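Local coordinates for protein giardin subunit alpha-1 (Giardia intestinalis, PDB 4EVF) that binds calcium ions and, in a calcium-dependent manner, phospholipids such as phosphatidylserine, and takes part in attaching the parasite to the intestinal mucosa, at residues 105-108 against 109-113; 94-97 against 98-102; 121-124 against 125-129; 76-79 against 80-84; 137-140 against 141-145. All coordinates share one frame; numbering follows the deposited sequence.

Contact 1 (105-108 against 109-113); sequences EDWH and ETVAA
Thr110 and Asp106, one helical turn apart on helix 104-118, are joined by two hydrogen bonds. The hydroxyl OG1 of Thr110 donates to Asp106 O at 2.7 Å, while the amide N of Thr110 donates to the same Asp106 O at 3.0 Å. The two donors come from opposite faces of the carbonyl plane and so grip the oxygen twice. With chi1 at -67°, OG1 stands beside the backbone N of Thr110 and can reach back, and CG2 is left to pack on Leu122. Threonine thus suits a buried position, because its own helix satisfies its hydroxyl. The Asp106 carboxylate is engaged by His75 and Arg74 through OD1.

Routine bonds continue the helix, with Val111 N to Trp107 O at 2.9 Å and Ala112 N to His108 O at 3.3 Å.

The apolar contact is a CH-pi interaction. Val111 CG2 sits over one face of the Trp107 indole, 3.9 Å from the centroid of the five-membered ring and 26° off its normal. It is offset toward the rim and approaches NE1 of Trp107 to 3.5 Å. The rest of the indole turns inward against Ile82 and Leu122. With exposed His108, Glu109 and Ala112 beside these buried residues, the segment is an amphipathic helix, consistent with the predicted second annexin repeat.

Contact 2 (94-97 against 98-102); sequences AFFD and TVILC
Ala94 O is held by two donors of Thr98: OG1 of Thr98 lies 2.8 Å from Ala94 O, and Thr98 N lies 2.9 Å from it. The amide comes nearly in line with the carbonyl, whereas the hydroxyl sits above the carbonyl plane, 38° out of it. At chi1 58° OG1 stands between the backbone N and the carbonyl carbon of Thr98, which lets it bend back over the preceding turn.

Further on, Phe96 O also accepts two bonds, from Ile100 N at 3.3 Å and from Leu101 N at 3.2 Å. The bond from Leu101 reaches back five positions (i to i-5) and marks a wider, pi-type turn as the helix runs out. Leu101 then centres an inverse gamma turn, closed by a weak bond from Cys102 N to Ile100 O, and the chain leaves the helix.

Phe96 and Ile100 project side by side in the same direction, their CD1 atoms 3.8 Å apart. Ring and branched chain together make an apolar surface for helix 211-225, where Tyr215, Thr216, Cys219 and Ala223 receive it. Phe95 packs on Phe126 and Met140. Asp97 is the charged exception in this buried helix, and its two carboxylate oxygens form salt bridges with Arg247 and Arg250.

The chemistry implies a helix fitted for the interior: the Thr98 hydroxyl and the amides of its irregular end are bonded within the helix, and a buried negative charge is probably balanced by two arginines.

Contact 3 (121-124 against 125-129); sequences PLVE and DFMKD
Helix 122-130 starts at Pro121, its N-cap residue, whose carbonyl O receives the amide N of Asp125 at 3.0 Å along a nearly straight N-H line of 171°. Proline suits this place, since its missing amide hydrogen costs nothing before the first turn. The next bonds follow in step, with Phe126 N to Leu122 O and Met127 N to Val123 O both at 2.9 Å, the latter straight within a few degrees.

Side chains of the two turns meet loosely. Val123 CG1 lies 4.2 Å from Met127 CG, and Leu122 CD2 comes to 4.5 Å from Phe126 CB. Met127 CG also leans on its own helix, 3.4 Å from Val123 O. The first two torsions of Met127 (chi1 -61°, chi2 -50°) place SD at the edge of the Phe126 ring, in its plane, and chi3 directs the terminal CE.

In this annexin repeat the helix presents its apolar side to several others: Leu122 reaches Tyr114 of helix 104-118 and Ile82 of helix 74-87, the Phe126 ring borders helix 92-100, and Phe126 and Met127 reach Met140 and Glu141 of helix 135-145. Flexible methionine can fill such uneven surfaces.

The polar side differs. Asp125 gives OD2 to the hydroxyl of Tyr114, with Arg83 as a weak, long ion-pair partner. Glu124, its CG anti to the backbone N and its chain extended beyond, heads outward.

Contact 4 (76-79 against 80-84); sequences EVRA and QHIRD
Val77 O and His81 N, joined at 3.0 Å, typify the regular backbone of helix 74-87, where Gln80, Ile82 and Arg83 likewise bond back to Glu76, Arg78 and Ala79. The side chains of Val77 and His81 lie side by side and point the same way. Val77 CG1 touches the imidazole at NE2 of His81, 3.5 Å away, and at CD2 of His81, 3.7 Å away. Because His81 CG lies beside its own backbone N (chi1 -76°), the ring folds back along the preceding turn, and Val77 O stands over one face of it.

Ile82 rests on the backbone too, with CG1 at 3.3 Å from Arg78 O. Its CD1 is 4.3 Å from Arg78 CG, so the aliphatic base of the arginine serves as an apolar neighbour. The guanidinium extends beyond, to helix 92-100. Ala79, small enough for close approach, lies next to Thr110 of helix 104-118.

Outer positions carry charge: Glu76 pairs with Arg116, and Arg83 NE bonds to the hydroxyl of Tyr114. Arginine can therefore line a buried helix face, its CG lying loosely beside isoleucine while NH2 is taken up by Thr98 O, with weak bonds to Leu101 O and Asp97 O.

Contact 5 (137-140 against 141-145); sequences CLLM and EKWMA
Leu139 and Trp143 meet one turn apart: Leu139 CD1 lies at the edge of the indole, near its plane, 4.5 Å from Trp143 CE3. Beneath this loose contact, Trp143 N bonds to Leu139 O at 2.8 Å. One residue on, Met144 CG lies 3.3 Å from Met140 O, which also accepts the amide N of Met144 at 3.0 Å.

A water forms the polar link. It donates to Leu138 O at 2.8 Å and to Glu141 OE1 at 2.9 Å. Since Leu138 O also accepts Lys142 N at 3.2 Å, that oxygen is held twice. The fully extended Glu141 chain (chi1 -177°, chi2 177°) brings the carboxylate out to the water, and its other oxygen, OE2, is fixed by a salt bridge from Arg132.

Farther out, Arg148 forms a cation-pi contact with Trp143, and the ring of His146 meets the same indole. Leucine, methionine and tryptophan suit the buried side formed by Leu139, Met140 and Trp143, whereas Leu138, Glu141 and Lys142 are partly exposed. Met140 touches Phe96, while Leu139 faces Phe178 and Phe217. Helix 135-145 thus packs against helices 171-180 and 211-225, which fall largely in the predicted third repeat, as expected of the compact all-helical annexin core.

Overall arrangement
The five contacts lie in series, one on each of the five helices of the predicted second annexin repeat, and no bound calcium is present in this apo structure. Trp107 of contact 1 is a shared hub, touching contacts 2, 3 and 4. Contacts 1 and 4 have centres about 11 Å apart, as do contacts 2 and 4 and contacts 3 and 5. Ile82 CD1 of contact 4 reaches Trp107 CZ3 at 3.5 Å. Contact 2 meets contact 3 through Phe95 CE1 and Phe126 CE2, 3.6 Å apart. Contacts 4 and 5 stay separate, their nearest atoms about 6 Å apart, with contact 2, nearest the chain centre, touching both.

Contact 1 (105-108 against 109-113)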
loop_
_atom_site.group_PDB
_atom_site.type_symbol
_atom_site.label_atom_id
_atom_site.label_comp_id
_atom_site.label_asym_id
_atom_site.label_seq_id
_atom_site.Cartn_x
_atom_site.Cartn_y
_atom_site.Cartn_z
ATOM N N GLU A 105 -11.170 -4.460 -4.182
ATOM C CA GLU A 105 -11.836 -5.328 -3.217
ATOM C C GLU A 105 -11.558 -4.863 -1.790
ATOM O O GLU A 105 -12.471 -4.674 -0.982
ATOM C CB GLU A 105 -11.366 -6.777 -3.391
ATOM C CG GLU A 105 -11.722 -7.399 -4.747
ATOM C CD GLU A 105 -10.961 -6.791 -5.932
ATOM O OE1 GLU A 105 -9.892 -6.184 -5.727
ATOM O OE2 GLU A 105 -11.443 -6.924 -7.083
ATOM N N ASP A 106 -10.282 -4.676 -1.483
ATOM C CA ASP A 106 -9.887 -4.222 -0.157
ATOM C C ASP A 106 -10.429 -2.817 0.148
ATOM O O ASP A 106 -10.750 -2.494 1.293
ATOM C CB ASP A 106 -8.355 -4.258 -0.021
ATOM C CG ASP A 106 -7.830 -5.632 0.385
ATOM O OD1 ASP A 106 -8.637 -6.500 0.792
ATOM O OD2 ASP A 106 -6.597 -5.840 0.310
ATOM N N TRP A 107 -10.519 -1.968 -0.867
ATOM C CA TRP A 107 -11.026 -0.623 -0.631
ATOM C C TRP A 107 -12.474 -0.706 -0.203
ATOM O O TRP A 107 -12.894 -0.073 0.762
ATOM C CB TRP A 107 -10.931 0.244 -1.883
ATOM C CG TRP A 107 -11.445 1.624 -1.629
ATOM C CD1 TRP A 107 -12.592 2.181 -2.107
ATOM C CD2 TRP A 107 -10.837 2.612 -0.789
ATOM N NE1 TRP A 107 -12.726 3.469 -1.631
ATOM C CE2 TRP A 107 -11.659 3.754 -0.822
ATOM C CE3 TRP A 107 -9.671 2.642 -0.017
ATOM C CZ2 TRP A 107 -11.352 4.915 -0.117
ATOM C CZ3 TRP A 107 -9.369 3.804 0.685
ATOM C CH2 TRP A 107 -10.203 4.920 0.626
ATOM N N HIS A 108 -13.234 -1.503 -0.943
ATOM C CA HIS A 108 -14.653 -1.656 -0.684
ATOM C C HIS A 108 -14.926 -2.111 0.747
ATOM O O HIS A 108 -15.827 -1.580 1.408
ATOM C CB HIS A 108 -15.254 -2.632 -1.695
ATOM C CG HIS A 108 -16.741 -2.763 -1.605
ATOM N ND1 HIS A 108 -17.358 -3.815 -0.961
ATOM C CD2 HIS A 108 -17.735 -1.984 -2.094
ATOM C CE1 HIS A 108 -18.669 -3.677 -1.055
ATOM N NE2 HIS A 108 -18.923 -2.574 -1.737
ATOM N N GLU A 109 -14.154 -3.086 1.231
ATOM C CA GLU A 109 -14.355 -3.611 2.590
ATOM C C GLU A 109 -13.883 -2.599 3.632
ATOM O O GLU A 109 -14.432 -2.517 4.732
ATOM C CB GLU A 109 -13.634 -4.945 2.787
ATOM C CG GLU A 109 -14.248 -6.105 2.005
ATOM C CD GLU A 109 -15.565 -6.572 2.604
ATOM O OE1 GLU A 109 -15.532 -7.492 3.454
ATOM O OE2 GLU A 109 -16.631 -6.020 2.232
ATOM N N THR A 110 -12.848 -1.845 3.268
ATOM C CA THR A 110 -12.321 -0.782 4.111
ATOM C C THR A 110 -13.371 0.306 4.334
ATOM O O THR A 110 -13.532 0.809 5.442
ATOM C CB THR A 110 -11.023 -0.178 3.494
ATOM O OG1 THR A 110 -9.984 -1.167 3.524
ATOM C CG2 THR A 110 -10.549 1.056 4.275
ATOM N N VAL A 111 -14.081 0.668 3.274
ATOM C CA VAL A 111 -15.125 1.680 3.379
ATOM C C VAL A 111 -16.193 1.196 4.347
ATOM O O VAL A 111 -16.681 1.968 5.164
ATOM C CB VAL A 111 -15.762 2.001 2.010
ATOM C CG1 VAL A 111 -17.065 2.803 2.192
ATOM C CG2 VAL A 111 -14.765 2.747 1.116
ATOM N N ALA A 112 -16.542 -0.085 4.258
ATOM C CA ALA A 112 -17.526 -0.665 5.167
ATOM C C ALA A 112 -16.991 -0.692 6.600
ATOM O O ALA A 112 -17.716 -0.406 7.553
ATOM C CB ALA A 112 -17.951 -2.064 4.701
ATOM N N ALA A 113 -15.706 -0.997 6.756
ATOM C CA ALA A 113 -15.126 -1.032 8.087
ATOM C C ALA A 113 -15.150 0.362 8.706
ATOM O O ALA A 113 -15.401 0.519 9.899
ATOM C CB ALA A 113 -13.716 -1.587 8.045
#

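Contact 2 (94-97 against 98-102)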
loop_
_atom_site.group_PDB
_atom_site.type_symbol
_atom_site.label_atom_id
_atom_site.label_comp_id
_atom_site.label_asym_id
_atom_site.label_seq_id
_atom_site.Cartn_x
_atom_site.Cartn_y
_atom_site.Cartn_z
ATOM N N ALA A 94 0.831 8.924 4.050
ATOM C CA ALA A 94 -0.109 7.888 4.470
ATOM C C ALA A 94 -1.231 7.727 3.440
ATOM O O ALA A 94 -1.684 6.603 3.173
ATOM C CB ALA A 94 -0.687 8.221 5.826
ATOM N N PHE A 95 -1.680 8.846 2.872
ATOM C CA PHE A 95 -2.678 8.811 1.794
ATOM C C PHE A 95 -2.230 7.861 0.680
ATOM O O PHE A 95 -3.017 7.021 0.221
ATOM C CB PHE A 95 -2.921 10.208 1.188
ATOM C CG PHE A 95 -3.712 11.148 2.071
ATOM C CD1 PHE A 95 -4.324 10.701 3.229
ATOM C CD2 PHE A 95 -3.841 12.495 1.726
ATOM C CE1 PHE A 95 -5.051 11.574 4.042
ATOM C CE2 PHE A 95 -4.571 13.370 2.521
ATOM C CZ PHE A 95 -5.177 12.908 3.685
ATOM N N PHE A 96 -0.982 8.009 0.226
ATOM C CA PHE A 96 -0.463 7.149 -0.839
ATOM C C PHE A 96 -0.541 5.680 -0.432
ATOM O O PHE A 96 -0.962 4.821 -1.228
ATOM C CB PHE A 96 0.993 7.509 -1.218
ATOM C CG PHE A 96 1.186 8.946 -1.612
ATOM C CD1 PHE A 96 0.175 9.651 -2.250
ATOM C CD2 PHE A 96 2.377 9.602 -1.318
ATOM C CE1 PHE A 96 0.353 10.985 -2.601
ATOM C CE2 PHE A 96 2.559 10.934 -1.663
ATOM C CZ PHE A 96 1.547 11.626 -2.307
ATOM N N ASP A 97 -0.126 5.401 0.803
ATOM C CA ASP A 97 -0.073 4.034 1.317
ATOM C C ASP A 97 -1.455 3.387 1.428
ATOM O O ASP A 97 -1.589 2.197 1.208
ATOM C CB ASP A 97 0.621 3.979 2.684
ATOM C CG ASP A 97 2.017 4.588 2.657
ATOM O OD1 ASP A 97 2.543 4.822 1.543
ATOM O OD2 ASP A 97 2.579 4.824 3.750
ATOM N N THR A 98 -2.459 4.181 1.790
ATOM C CA THR A 98 -3.778 3.668 2.162
ATOM C C THR A 98 -4.810 3.712 1.019
ATOM O O THR A 98 -5.666 2.829 0.909
ATOM C CB THR A 98 -4.344 4.416 3.410
ATOM O OG1 THR A 98 -4.417 5.820 3.148
ATOM C CG2 THR A 98 -3.464 4.195 4.637
ATOM N N VAL A 99 -4.715 4.732 0.168
ATOM C CA VAL A 99 -5.690 4.952 -0.896
ATOM C C VAL A 99 -5.194 4.404 -2.241
ATOM O O VAL A 99 -5.943 3.766 -2.981
ATOM C CB VAL A 99 -6.032 6.474 -1.043
ATOM C CG1 VAL A 99 -6.864 6.730 -2.286
ATOM C CG2 VAL A 99 -6.755 6.984 0.184
ATOM N N ILE A 100 -3.924 4.639 -2.555
ATOM C CA ILE A 100 -3.412 4.264 -3.869
ATOM C C ILE A 100 -2.894 2.823 -3.946
ATOM O O ILE A 100 -3.144 2.123 -4.923
ATOM C CB ILE A 100 -2.333 5.236 -4.373
ATOM C CG1 ILE A 100 -2.858 6.672 -4.311
ATOM C CG2 ILE A 100 -1.921 4.861 -5.802
ATOM C CD1 ILE A 100 -1.860 7.723 -4.788
ATOM N N LEU A 101 -2.170 2.395 -2.918
ATOM C CA LEU A 101 -1.681 1.029 -2.825
ATOM C C LEU A 101 -2.791 0.180 -2.191
ATOM O O LEU A 101 -2.731 -0.187 -1.015
ATOM C CB LEU A 101 -0.394 1.000 -1.995
ATOM C CG LEU A 101 0.561 -0.201 -1.919
ATOM C CD1 LEU A 101 0.035 -1.193 -0.911
ATOM C CD2 LEU A 101 0.841 -0.868 -3.276
ATOM N N CYS A 102 -3.813 -0.114 -2.986
ATOM C CA CYS A 102 -4.983 -0.820 -2.483
ATOM C C CYS A 102 -5.744 -1.429 -3.656
ATOM O O CYS A 102 -5.913 -0.797 -4.691
ATOM C CB CYS A 102 -5.874 0.149 -1.717
ATOM S SG CYS A 102 -7.263 -0.579 -0.836
#

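Contact 3 (121-124 against 125-129)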
loop_
_atom_site.group_PDB
_atom_site.type_symbol
_atom_site.label_atom_id
_atom_site.label_comp_id
_atom_site.label_asym_id
_atom_site.label_seq_id
_atom_site.Cartn_x
_atom_site.Cartn_y
_atom_site.Cartn_z
ATOM N N PRO A 121 -19.150 8.363 6.727
ATOM C CA PRO A 121 -18.746 7.884 5.402
ATOM C C PRO A 121 -17.307 8.279 5.121
ATOM O O PRO A 121 -16.968 9.466 5.206
ATOM C CB PRO A 121 -19.689 8.631 4.449
ATOM C CG PRO A 121 -20.740 9.255 5.328
ATOM C CD PRO A 121 -20.064 9.508 6.631
ATOM N N LEU A 122 -16.481 7.288 4.797
ATOM C CA LEU A 122 -15.042 7.491 4.613
ATOM C C LEU A 122 -14.735 8.563 3.568
ATOM O O LEU A 122 -14.015 9.509 3.844
ATOM C CB LEU A 122 -14.360 6.168 4.227
ATOM C CG LEU A 122 -12.827 6.050 4.290
ATOM C CD1 LEU A 122 -12.416 4.599 4.113
ATOM C CD2 LEU A 122 -12.119 6.924 3.257
ATOM N N VAL A 123 -15.292 8.410 2.373
ATOM C CA VAL A 123 -14.974 9.309 1.275
ATOM C C VAL A 123 -15.372 10.745 1.595
ATOM O O VAL A 123 -14.647 11.685 1.275
ATOM C CB VAL A 123 -15.664 8.887 -0.025
ATOM C CG1 VAL A 123 -15.370 9.905 -1.116
ATOM C CG2 VAL A 123 -15.203 7.497 -0.444
ATOM N N GLU A 124 -16.536 10.897 2.222
ATOM C CA GLU A 124 -17.022 12.202 2.660
ATOM C C GLU A 124 -16.055 12.856 3.651
ATOM O O GLU A 124 -15.690 14.024 3.490
ATOM C CB GLU A 124 -18.408 12.045 3.283
ATOM C CG GLU A 124 -19.277 13.278 3.202
ATOM C CD GLU A 124 -20.762 12.933 3.180
ATOM O OE1 GLU A 124 -21.549 13.659 3.823
ATOM O OE2 GLU A 124 -21.142 11.939 2.517
ATOM N N ASP A 125 -15.639 12.099 4.668
ATOM C CA ASP A 125 -14.646 12.562 5.643
ATOM C C ASP A 125 -13.334 12.949 4.970
ATOM O O ASP A 125 -12.694 13.925 5.348
ATOM C CB ASP A 125 -14.345 11.468 6.670
ATOM C CG ASP A 125 -15.181 11.592 7.932
ATOM O OD1 ASP A 125 -16.136 12.407 7.949
ATOM O OD2 ASP A 125 -14.881 10.860 8.906
ATOM N N PHE A 126 -12.925 12.154 3.990
ATOM C CA PHE A 126 -11.688 12.398 3.258
ATOM C C PHE A 126 -11.758 13.711 2.485
ATOM O O PHE A 126 -10.928 14.600 2.680
ATOM C CB PHE A 126 -11.409 11.238 2.295
ATOM C CG PHE A 126 -10.037 11.256 1.707
ATOM C CD1 PHE A 126 -9.796 11.885 0.496
ATOM C CD2 PHE A 126 -8.982 10.630 2.357
ATOM C CE1 PHE A 126 -8.523 11.899 -0.060
ATOM C CE2 PHE A 126 -7.711 10.636 1.806
ATOM C CZ PHE A 126 -7.479 11.275 0.594
ATOM N N MET A 127 -12.748 13.841 1.608
ATOM C CA MET A 127 -12.854 15.051 0.788
ATOM C C MET A 127 -13.080 16.310 1.641
ATOM O O MET A 127 -12.657 17.403 1.265
ATOM C CB MET A 127 -13.941 14.916 -0.282
ATOM C CG MET A 127 -13.710 13.778 -1.277
ATOM S SD MET A 127 -12.052 13.749 -2.006
ATOM C CE MET A 127 -11.976 15.334 -2.845
ATOM N N LYS A 128 -13.742 16.143 2.784
ATOM C CA LYS A 128 -13.927 17.225 3.740
ATOM C C LYS A 128 -12.581 17.879 4.058
ATOM O O LYS A 128 -12.426 19.104 3.990
ATOM C CB LYS A 128 -14.567 16.669 5.014
ATOM C CG LYS A 128 -14.548 17.586 6.243
ATOM C CD LYS A 128 -14.958 16.793 7.489
ATOM C CE LYS A 128 -14.544 17.489 8.791
ATOM N NZ LYS A 128 -15.294 18.754 9.016
ATOM N N ASP A 129 -11.600 17.050 4.378
ATOM C CA ASP A 129 -10.329 17.548 4.891
ATOM C C ASP A 129 -9.322 17.826 3.782
ATOM O O ASP A 129 -8.354 18.550 3.983
ATOM C CB ASP A 129 -9.741 16.569 5.907
ATOM C CG ASP A 129 -10.252 16.814 7.335
ATOM O OD1 ASP A 129 -10.931 17.835 7.571
ATOM O OD2 ASP A 129 -9.960 15.987 8.226
#

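Contact 4 (76-79 against 80-84)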
loop_
_atom_site.group_PDB
_atom_site.type_symbol
_atom_site.label_atom_id
_atom_site.label_comp_id
_atom_site.label_asym_id
_atom_site.label_seq_id
_atom_site.Cartn_x
_atom_site.Cartn_y
_atom_site.Cartn_z
ATOM N N GLU A 76 -10.104 -3.141 8.807
ATOM C CA GLU A 76 -10.110 -2.302 10.009
ATOM C C GLU A 76 -8.767 -1.599 10.198
ATOM O O GLU A 76 -8.718 -0.439 10.623
ATOM C CB GLU A 76 -10.433 -3.121 11.256
ATOM C CG GLU A 76 -11.890 -3.508 11.350
ATOM C CD GLU A 76 -12.172 -4.458 12.500
ATOM O OE1 GLU A 76 -11.235 -4.778 13.260
ATOM O OE2 GLU A 76 -13.339 -4.888 12.643
ATOM N N VAL A 77 -7.691 -2.322 9.904
ATOM C CA VAL A 77 -6.347 -1.752 9.914
ATOM C C VAL A 77 -6.274 -0.558 8.962
ATOM O O VAL A 77 -5.959 0.559 9.379
ATOM C CB VAL A 77 -5.282 -2.802 9.534
ATOM C CG1 VAL A 77 -3.910 -2.139 9.339
ATOM C CG2 VAL A 77 -5.205 -3.901 10.592
ATOM N N ARG A 78 -6.580 -0.795 7.687
ATOM C CA ARG A 78 -6.559 0.273 6.687
ATOM C C ARG A 78 -7.465 1.448 7.057
ATOM O O ARG A 78 -7.065 2.616 6.946
ATOM C CB ARG A 78 -6.882 -0.263 5.288
ATOM C CG ARG A 78 -6.656 0.748 4.161
ATOM C CD ARG A 78 -7.045 0.204 2.775
ATOM N NE ARG A 78 -6.217 -0.914 2.310
ATOM C CZ ARG A 78 -5.027 -0.770 1.728
ATOM N NH1 ARG A 78 -4.342 -1.834 1.319
ATOM N NH2 ARG A 78 -4.513 0.442 1.563
ATOM N N ALA A 79 -8.684 1.155 7.506
ATOM C CA ALA A 79 -9.616 2.204 7.905
ATOM C C ALA A 79 -9.044 3.093 9.012
ATOM O O ALA A 79 -9.206 4.315 8.976
ATOM C CB ALA A 79 -10.939 1.601 8.359
ATOM N N GLN A 80 -8.397 2.477 9.999
ATOM C CA GLN A 80 -7.828 3.223 11.127
ATOM C C GLN A 80 -6.632 4.078 10.679
ATOM O O GLN A 80 -6.455 5.214 11.141
ATOM C CB GLN A 80 -7.421 2.275 12.264
ATOM C CG GLN A 80 -6.784 2.974 13.466
ATOM C CD GLN A 80 -7.760 3.844 14.225
ATOM O OE1 GLN A 80 -7.546 5.052 14.393
ATOM N NE2 GLN A 80 -8.837 3.237 14.699
ATOM N N HIS A 81 -5.816 3.530 9.780
ATOM C CA HIS A 81 -4.724 4.296 9.167
ATOM C C HIS A 81 -5.260 5.550 8.478
ATOM O O HIS A 81 -4.687 6.637 8.593
ATOM C CB HIS A 81 -3.978 3.452 8.141
ATOM C CG HIS A 81 -3.052 2.438 8.735
ATOM N ND1 HIS A 81 -2.355 2.651 9.906
ATOM C CD2 HIS A 81 -2.695 1.205 8.303
ATOM C CE1 HIS A 81 -1.616 1.589 10.174
ATOM N NE2 HIS A 81 -1.807 0.696 9.217
ATOM N N ILE A 82 -6.362 5.391 7.752
ATOM C CA ILE A 82 -6.998 6.509 7.055
ATOM C C ILE A 82 -7.571 7.555 8.025
ATOM O O ILE A 82 -7.456 8.762 7.798
ATOM C CB ILE A 82 -8.095 6.002 6.095
ATOM C CG1 ILE A 82 -7.463 5.190 4.960
ATOM C CG2 ILE A 82 -8.931 7.158 5.570
ATOM C CD1 ILE A 82 -8.474 4.606 3.980
ATOM N N ARG A 83 -8.195 7.085 9.097
ATOM C CA ARG A 83 -8.611 7.954 10.184
ATOM C C ARG A 83 -7.414 8.740 10.727
ATOM O O ARG A 83 -7.460 9.969 10.869
ATOM C CB ARG A 83 -9.208 7.113 11.318
ATOM C CG ARG A 83 -10.652 7.453 11.648
ATOM C CD ARG A 83 -10.816 8.878 12.124
ATOM N NE ARG A 83 -12.199 9.315 11.980
ATOM C CZ ARG A 83 -12.985 9.661 12.993
ATOM N NH1 ARG A 83 -12.524 9.639 14.240
ATOM N NH2 ARG A 83 -14.231 10.043 12.759
ATOM N N ASP A 84 -6.354 8.017 11.057
ATOM C CA ASP A 84 -5.137 8.630 11.586
ATOM C C ASP A 84 -4.593 9.708 10.640
ATOM O O ASP A 84 -4.207 10.805 11.074
ATOM C CB ASP A 84 -4.067 7.567 11.808
ATOM C CG ASP A 84 -4.389 6.635 12.963
ATOM O OD1 ASP A 84 -3.531 5.777 13.258
ATOM O OD2 ASP A 84 -5.476 6.764 13.575
#

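Contact 5 (137-140 against 141-145)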
loop_
_atom_site.group_PDB
_atom_site.type_symbol
_atom_site.label_atom_id
_atom_site.label_comp_id
_atom_site.label_asym_id
_atom_site.label_seq_id
_atom_site.Cartn_x
_atom_site.Cartn_y
_atom_site.Cartn_z
ATOM N N CYS A 137 -6.001 16.085 -5.241
ATOM C CA CYS A 137 -7.277 15.856 -4.565
ATOM C C CYS A 137 -8.282 15.253 -5.531
ATOM O O CYS A 137 -8.972 14.292 -5.196
ATOM C CB CYS A 137 -7.853 17.162 -4.021
ATOM S SG CYS A 137 -6.633 18.260 -3.267
ATOM N N LEU A 138 -8.366 15.841 -6.725
ATOM C CA LEU A 138 -9.344 15.415 -7.722
ATOM C C LEU A 138 -9.070 13.986 -8.198
ATOM O O LEU A 138 -10.001 13.196 -8.391
ATOM C CB LEU A 138 -9.345 16.383 -8.909
ATOM C CG LEU A 138 -9.768 17.836 -8.649
ATOM C CD1 LEU A 138 -9.631 18.660 -9.909
ATOM C CD2 LEU A 138 -11.200 17.889 -8.133
ATOM N N LEU A 139 -7.797 13.656 -8.396
ATOM C CA LEU A 139 -7.431 12.288 -8.764
ATOM C C LEU A 139 -7.763 11.303 -7.655
ATOM O O LEU A 139 -8.256 10.210 -7.934
ATOM C CB LEU A 139 -5.956 12.175 -9.171
ATOM C CG LEU A 139 -5.466 10.789 -9.624
ATOM C CD1 LEU A 139 -6.254 10.231 -10.808
ATOM C CD2 LEU A 139 -3.977 10.858 -9.975
ATOM N N MET A 140 -7.499 11.672 -6.401
ATOM C CA MET A 140 -7.783 10.753 -5.293
ATOM C C MET A 140 -9.277 10.492 -5.134
ATOM O O MET A 140 -9.695 9.364 -4.844
ATOM C CB MET A 140 -7.170 11.230 -3.969
ATOM C CG MET A 140 -5.669 10.956 -3.890
ATOM S SD MET A 140 -5.001 11.240 -2.234
ATOM C CE MET A 140 -3.233 11.161 -2.568
ATOM N N GLU A 141 -10.078 11.523 -5.350
ATOM C CA GLU A 141 -11.532 11.370 -5.314
ATOM C C GLU A 141 -12.000 10.346 -6.349
ATOM O O GLU A 141 -12.792 9.452 -6.049
ATOM C CB GLU A 141 -12.221 12.706 -5.585
ATOM C CG GLU A 141 -13.731 12.619 -5.484
ATOM C CD GLU A 141 -14.405 13.955 -5.670
ATOM O OE1 GLU A 141 -13.833 14.831 -6.349
ATOM O OE2 GLU A 141 -15.513 14.128 -5.130
ATOM N N LYS A 142 -11.506 10.485 -7.570
ATOM C CA LYS A 142 -11.897 9.586 -8.652
ATOM C C LYS A 142 -11.296 8.189 -8.459
ATOM O O LYS A 142 -11.908 7.178 -8.789
ATOM C CB LYS A 142 -11.464 10.178 -9.990
ATOM C CG LYS A 142 -11.979 9.433 -11.206
ATOM C CD LYS A 142 -12.712 10.379 -12.138
ATOM C CE LYS A 142 -11.875 11.603 -12.422
ATOM N NZ LYS A 142 -12.650 12.612 -13.190
ATOM N N TRP A 143 -10.091 8.141 -7.904
ATOM C CA TRP A 143 -9.455 6.871 -7.584
ATOM C C TRP A 143 -10.298 6.053 -6.612
ATOM O O TRP A 143 -10.500 4.849 -6.807
ATOM C CB TRP A 143 -8.079 7.109 -6.972
ATOM C CG TRP A 143 -7.225 5.894 -6.954
ATOM C CD1 TRP A 143 -7.174 4.934 -5.983
ATOM C CD2 TRP A 143 -6.276 5.514 -7.949
ATOM N NE1 TRP A 143 -6.250 3.974 -6.322
ATOM C CE2 TRP A 143 -5.683 4.311 -7.525
ATOM C CE3 TRP A 143 -5.878 6.072 -9.170
ATOM C CZ2 TRP A 143 -4.700 3.652 -8.279
ATOM C CZ3 TRP A 143 -4.903 5.423 -9.912
ATOM C CH2 TRP A 143 -4.326 4.227 -9.464
ATOM N N MET A 144 -10.783 6.708 -5.565
ATOM C CA MET A 144 -11.567 6.029 -4.530
ATOM C C MET A 144 -12.852 5.409 -5.080
ATOM O O MET A 144 -13.370 4.436 -4.518
ATOM C CB MET A 144 -11.868 6.985 -3.365
ATOM C CG MET A 144 -10.634 7.279 -2.506
ATOM S SD MET A 144 -10.823 8.491 -1.193
ATOM C CE MET A 144 -12.060 7.780 -0.125
ATOM N N ALA A 145 -13.357 5.958 -6.180
ATOM C CA ALA A 145 -14.584 5.445 -6.794
ATOM C C ALA A 145 -14.370 4.053 -7.385
ATOM O O ALA A 145 -15.316 3.275 -7.530
ATOM C CB ALA A 145 -15.093 6.409 -7.866
HETATM O O HOH W 1 -12.603 14.231 -8.860
#